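Long-range contacts in monomethylamine methyltransferase MtmB1 (Methanosarcina barkeri, PDB 1NTH), which catalyses transfer of the methyl group of monomethylamine to the corrinoid cofactor of its partner protein MtmC, a step in methanogenesis from methylamine: residues A[303-309]-A[410-416]; A[350-355]-A[404-409]. The contacts are given in a common frame with arbitrary orientation. Where two conformers were deposited one is given. Residues are numbered along the deposited sequence.

Contact 1 (A[303-309]-A[410-416]); sequences WGSTNTR and SLYEKNY
Tyr416 overlaps the indole of Trp303 (chi1 -53°, chi2 125°): with chi1 at -67°, its CB sits over the six-membered ring, 3.5 Å from that ring's centroid and 12° off the normal, a CH-pi contact. The phenol lies obliquely to the five-membered ring, centroids 4.4 Å apart and planes at 44°, with Trp303 NE1 3.3 Å from Tyr416 CD1. This is a loop-loop contact at the C-terminal end of a TIM-barrel strand: 303-309 lies in the beta-alpha loop after strand 293-300 and reaches the first residue of helix 309-325, while segment 410-416 leads away from helix 398-410. No strand pairing joins them; the CA atoms of Trp303 and Tyr416, and those of Thr308 and Glu413, approach to 6.8 Å. Gly304 takes positive phi (66/24). Ser305 OG then accepts from Asn307 N (3.1 Å), an ST turn, and Thr308 is the N-cap of helix 309-325. In 410-416, Tyr412 to Asn415 form a type I beta turn, Asn415 N hydrogen-bonded to Tyr412 O (2.9 Å). Tyr412, chi1 p, donates from OH to Asn307 O (2.7 Å), while Asn307 ND2 is hydrogen-bonded to Glu348 OE2. Arg309 (t, t, m) meets Glu413 (p, t) in a two-pronged salt bridge: Arg309 NE to Glu413 OE1 3.1 Å, Arg309 NH2 to Glu413 OE2 2.9 Å. Arg309 NH1 has a second acid partner, Asp406. Tyr416 OH lies 3.3 Å from Thr308 CA and 2.7 Å from a water that accepts from Arg309 N (2.9 Å) and donates to Glu413 OE1 (2.9 Å).

Contact 2 (A[350-355]-A[404-409]); sequences SAQSIT and ILDKLV
Two alpha-helical segments, 350-355 and 404-409, run antiparallel, their N-to-C directions 165° apart (signed crossing angle -165°) and their axes 10.1 Å apart at closest approach. Ala351 and Leu405 set the register, with CA atoms 6.3 Å apart. Each segment keeps regular i to i+4 hydrogen bonds, such as Ile354 N to Ser350 O and Leu408 N to Ile404 O, both 2.9 Å. Helix 343-359 links barrel strands 330-333 and 363-366 of the TIM barrel; helix 398-410, which follows the last barrel strand, packs against it. Small Ala351 makes room for the larger residues opposite: its CB lies 3.6 Å from Leu408 CD2 and 4.4 Å from Val409 CG2. Leu408, chi1 t and chi2 p, brings CD2 also to 3.7 Å from Ile354 CD1. Leu405 (m, t) reaches across with CD2 3.6 Å from Ile354 CG2 and 3.4 Å from Ala351 O. Ile354 (m, t) further touches Ile404, its CD1 4.2 Å from Ile404 CG2. Thr355, chi1 m, turns its hydroxyl back to its own helix, OG1 donating to Ala351 O (2.9 Å), and the same OG1 lies 3.4 Å from Leu405 CD1. Leu312 of helix 309-325 covers Ala351 and Val409, and Leu451 of helix 438-454 meets Leu408. No hydrogen bond crosses between the segments, so shape fit and the burial of aliphatic groups hold this interface together.

In the fold
Both contacts tie the region of helix 398-410 to the TIM barrel; their centres lie about 18 Å (contact 1) and 17 Å (contact 2) from the chain centre and about 11 Å from each other. All the touching residues of contact 2 are buried, and its packing is largely aliphatic; contact 1 is partly buried and mixes aromatic packing with charge and water. Where they meet, Thr306 OG1 lies 2.6 Å from Gln352 OE1, probably as a hydrogen bond, and Arg309 NH1 forms a salt bridge with Asp406 OD1 (2.9 Å). Tyr412 OH also packs 3.2 Å from Ala351 CB. Helix 398-410 thus packs on helix 343-359, while the chain leaving its end meets the loop before helix 309-325.

Contact 1 (A[303-309]-A[410-416])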
# COMPACT_ATOMS: atom_id res chain seq x y z
N TRP A 303 -15.23 -38.07 -27.13
CA TRP A 303 -16.09 -36.89 -27.15
C TRP A 303 -15.43 -35.59 -26.69
O TRP A 303 -15.90 -34.51 -27.04
CB TRP A 303 -17.34 -37.18 -26.33
CG TRP A 303 -18.04 -38.44 -26.75
CD1 TRP A 303 -18.36 -39.51 -25.96
CD2 TRP A 303 -18.52 -38.76 -28.07
NE1 TRP A 303 -19.01 -40.47 -26.70
CE2 TRP A 303 -19.12 -40.04 -28.00
CE3 TRP A 303 -18.50 -38.09 -29.30
CZ2 TRP A 303 -19.69 -40.66 -29.11
CZ3 TRP A 303 -19.07 -38.71 -30.41
CH2 TRP A 303 -19.66 -39.98 -30.30
N GLY A 304 -14.36 -35.70 -25.91
CA GLY A 304 -13.67 -34.51 -25.44
C GLY A 304 -14.50 -33.68 -24.48
O GLY A 304 -14.28 -32.47 -24.34
N SER A 305 -15.46 -34.32 -23.81
CA SER A 305 -16.33 -33.64 -22.85
C SER A 305 -16.11 -34.17 -21.44
O SER A 305 -15.68 -35.30 -21.24
CB SER A 305 -17.80 -33.82 -23.24
OG SER A 305 -18.65 -33.32 -22.22
N THR A 306 -16.44 -33.34 -20.45
CA THR A 306 -16.29 -33.70 -19.05
C THR A 306 -17.61 -34.17 -18.44
O THR A 306 -17.65 -34.56 -17.27
CB THR A 306 -15.80 -32.50 -18.22
OG1 THR A 306 -16.68 -31.39 -18.45
CG2 THR A 306 -14.38 -32.12 -18.61
N ASN A 307 -18.69 -34.15 -19.22
CA ASN A 307 -19.98 -34.56 -18.68
C ASN A 307 -20.59 -35.82 -19.28
O ASN A 307 -21.81 -35.94 -19.36
CB ASN A 307 -20.98 -33.40 -18.78
CG ASN A 307 -21.03 -32.79 -20.16
OD1 ASN A 307 -20.50 -31.69 -20.38
ND2 ASN A 307 -21.67 -33.48 -21.09
N THR A 308 -19.75 -36.76 -19.70
CA THR A 308 -20.27 -38.01 -20.23
C THR A 308 -20.51 -38.86 -18.99
O THR A 308 -20.01 -38.55 -17.90
CB THR A 308 -19.27 -38.74 -21.15
OG1 THR A 308 -18.13 -39.17 -20.39
CG2 THR A 308 -18.81 -37.82 -22.28
N ARG A 309 -21.28 -39.93 -19.13
CA ARG A 309 -21.57 -40.80 -18.00
C ARG A 309 -20.29 -41.26 -17.30
O ARG A 309 -20.19 -41.23 -16.08
CB ARG A 309 -22.38 -42.01 -18.46
CG ARG A 309 -22.79 -42.98 -17.35
CD ARG A 309 -23.71 -44.06 -17.91
NE ARG A 309 -24.98 -43.51 -18.37
CZ ARG A 309 -26.05 -43.34 -17.60
NH1 ARG A 309 -26.02 -43.68 -16.32
NH2 ARG A 309 -27.16 -42.81 -18.11
N SER A 410 -29.11 -39.61 -19.57
CA SER A 410 -29.78 -40.37 -20.62
C SER A 410 -30.46 -39.46 -21.64
O SER A 410 -30.71 -39.86 -22.77
CB SER A 410 -30.82 -41.31 -20.01
OG SER A 410 -30.21 -42.37 -19.29
N LEU A 411 -30.74 -38.23 -21.23
CA LEU A 411 -31.39 -37.27 -22.12
C LEU A 411 -30.49 -36.73 -23.22
O LEU A 411 -30.98 -36.17 -24.20
CB LEU A 411 -31.97 -36.10 -21.32
CG LEU A 411 -33.12 -36.38 -20.35
CD1 LEU A 411 -33.55 -35.09 -19.68
CD2 LEU A 411 -34.29 -36.99 -21.11
N TYR A 412 -29.17 -36.88 -23.08
CA TYR A 412 -28.27 -36.36 -24.10
C TYR A 412 -27.12 -37.27 -24.52
O TYR A 412 -26.48 -37.02 -25.55
CB TYR A 412 -27.69 -35.01 -23.64
CG TYR A 412 -26.81 -35.07 -22.39
CD1 TYR A 412 -25.57 -35.70 -22.42
CD2 TYR A 412 -27.23 -34.49 -21.19
CE1 TYR A 412 -24.76 -35.76 -21.28
CE2 TYR A 412 -26.42 -34.53 -20.05
CZ TYR A 412 -25.19 -35.17 -20.10
OH TYR A 412 -24.40 -35.22 -18.97
N GLU A 413 -26.85 -38.33 -23.77
CA GLU A 413 -25.72 -39.20 -24.08
C GLU A 413 -25.77 -39.95 -25.41
O GLU A 413 -24.80 -40.59 -25.80
CB GLU A 413 -25.48 -40.19 -22.94
CG GLU A 413 -26.46 -41.33 -22.82
CD GLU A 413 -26.20 -42.17 -21.58
OE1 GLU A 413 -25.02 -42.28 -21.18
OE2 GLU A 413 -27.16 -42.74 -21.02
N LYS A 414 -26.89 -39.85 -26.13
CA LYS A 414 -27.00 -40.52 -27.42
C LYS A 414 -26.87 -39.51 -28.55
O LYS A 414 -27.00 -39.86 -29.73
CB LYS A 414 -28.35 -41.25 -27.50
CG LYS A 414 -28.53 -42.36 -26.48
CD LYS A 414 -27.57 -43.51 -26.72
CE LYS A 414 -27.79 -44.63 -25.72
NZ LYS A 414 -26.85 -45.76 -25.95
N ASN A 415 -26.57 -38.27 -28.20
CA ASN A 415 -26.45 -37.20 -29.18
C ASN A 415 -25.09 -36.50 -29.22
O ASN A 415 -24.98 -35.39 -29.74
CB ASN A 415 -27.54 -36.15 -28.92
CG ASN A 415 -28.93 -36.76 -28.86
OD1 ASN A 415 -29.84 -36.20 -28.25
ND2 ASN A 415 -29.10 -37.91 -29.50
N TYR A 416 -24.06 -37.14 -28.68
CA TYR A 416 -22.73 -36.54 -28.67
C TYR A 416 -22.24 -36.19 -30.07
O TYR A 416 -21.73 -35.09 -30.30
CB TYR A 416 -21.73 -37.47 -27.99
CG TYR A 416 -21.97 -37.66 -26.51
CD1 TYR A 416 -21.82 -38.91 -25.91
CD2 TYR A 416 -22.35 -36.58 -25.70
CE1 TYR A 416 -22.05 -39.09 -24.55
CE2 TYR A 416 -22.58 -36.76 -24.33
CZ TYR A 416 -22.43 -38.01 -23.77
OH TYR A 416 -22.67 -38.20 -22.43
O HOH W 1 -22.56 -40.77 -21.58

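Contact 2 (A[350-355]-A[404-409])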
# COMPACT_ATOMS: atom_id res chain seq x y z
N SER A 350 -25.47 -28.87 -16.45
CA SER A 350 -26.29 -29.14 -15.28
C SER A 350 -25.94 -30.50 -14.67
O SER A 350 -25.83 -30.64 -13.45
CB SER A 350 -27.78 -29.10 -15.63
OG SER A 350 -28.18 -27.79 -15.98
N ALA A 351 -25.79 -31.51 -15.52
CA ALA A 351 -25.45 -32.84 -15.04
C ALA A 351 -24.14 -32.79 -14.27
O ALA A 351 -24.00 -33.42 -13.22
CB ALA A 351 -25.34 -33.82 -16.20
N GLN A 352 -23.18 -32.02 -14.78
CA GLN A 352 -21.90 -31.94 -14.09
C GLN A 352 -22.00 -31.14 -12.79
O GLN A 352 -21.34 -31.47 -11.81
CB GLN A 352 -20.83 -31.32 -14.99
CG GLN A 352 -19.44 -31.50 -14.41
CD GLN A 352 -18.34 -31.05 -15.34
OE1 GLN A 352 -18.50 -31.07 -16.57
NE2 GLN A 352 -17.21 -30.66 -14.77
N SER A 353 -22.82 -30.10 -12.79
CA SER A 353 -23.00 -29.29 -11.59
C SER A 353 -23.64 -30.14 -10.49
O SER A 353 -23.29 -30.03 -9.32
CB SER A 353 -23.87 -28.07 -11.89
OG SER A 353 -24.04 -27.28 -10.72
N ILE A 354 -24.58 -31.00 -10.87
CA ILE A 354 -25.24 -31.87 -9.90
C ILE A 354 -24.19 -32.82 -9.31
O ILE A 354 -24.09 -32.98 -8.10
CB ILE A 354 -26.37 -32.69 -10.56
CG1 ILE A 354 -27.52 -31.77 -10.95
CG2 ILE A 354 -26.84 -33.80 -9.61
CD1 ILE A 354 -28.57 -32.43 -11.84
N THR A 355 -23.41 -33.43 -10.19
CA THR A 355 -22.37 -34.37 -9.78
C THR A 355 -21.31 -33.72 -8.89
O THR A 355 -20.98 -34.25 -7.83
CB THR A 355 -21.67 -34.98 -11.01
OG1 THR A 355 -22.64 -35.60 -11.85
CG2 THR A 355 -20.63 -36.02 -10.58
N ILE A 404 -31.43 -39.03 -10.29
CA ILE A 404 -31.60 -37.88 -11.16
C ILE A 404 -30.53 -37.86 -12.26
O ILE A 404 -30.83 -37.60 -13.42
CB ILE A 404 -31.53 -36.56 -10.36
CG1 ILE A 404 -32.76 -36.45 -9.45
CG2 ILE A 404 -31.47 -35.37 -11.31
CD1 ILE A 404 -32.76 -35.22 -8.56
N LEU A 405 -29.28 -38.13 -11.88
CA LEU A 405 -28.19 -38.13 -12.85
C LEU A 405 -28.37 -39.18 -13.94
O LEU A 405 -28.10 -38.92 -15.11
CB LEU A 405 -26.85 -38.34 -12.14
CG LEU A 405 -26.33 -37.10 -11.39
CD1 LEU A 405 -25.11 -37.48 -10.57
CD2 LEU A 405 -26.01 -36.00 -12.39
N ASP A 406 -28.81 -40.37 -13.55
CA ASP A 406 -29.01 -41.43 -14.53
C ASP A 406 -30.04 -41.00 -15.57
O ASP A 406 -29.87 -41.22 -16.76
CB ASP A 406 -29.46 -42.72 -13.84
CG ASP A 406 -29.70 -43.85 -14.83
OD1 ASP A 406 -28.79 -44.15 -15.62
OD2 ASP A 406 -30.81 -44.43 -14.80
N LYS A 407 -31.12 -40.36 -15.11
CA LYS A 407 -32.17 -39.90 -16.01
C LYS A 407 -31.72 -38.73 -16.87
O LYS A 407 -32.04 -38.66 -18.06
CB LYS A 407 -33.41 -39.48 -15.21
CG LYS A 407 -34.08 -40.60 -14.44
CD LYS A 407 -35.29 -40.06 -13.69
CE LYS A 407 -35.97 -41.15 -12.87
NZ LYS A 407 -37.14 -40.61 -12.11
N LEU A 408 -30.98 -37.80 -16.26
CA LEU A 408 -30.51 -36.62 -16.98
C LEU A 408 -29.49 -36.95 -18.06
O LEU A 408 -29.62 -36.51 -19.20
CB LEU A 408 -29.91 -35.62 -15.99
CG LEU A 408 -29.32 -34.33 -16.58
CD1 LEU A 408 -30.34 -33.63 -17.47
CD2 LEU A 408 -28.87 -33.43 -15.44
N VAL A 409 -28.47 -37.73 -17.70
CA VAL A 409 -27.44 -38.08 -18.67
C VAL A 409 -28.06 -38.84 -19.84
O VAL A 409 -27.59 -38.72 -20.98
CB VAL A 409 -26.33 -38.92 -18.01
CG1 VAL A 409 -25.31 -39.35 -19.05
CG2 VAL A 409 -25.65 -38.11 -16.91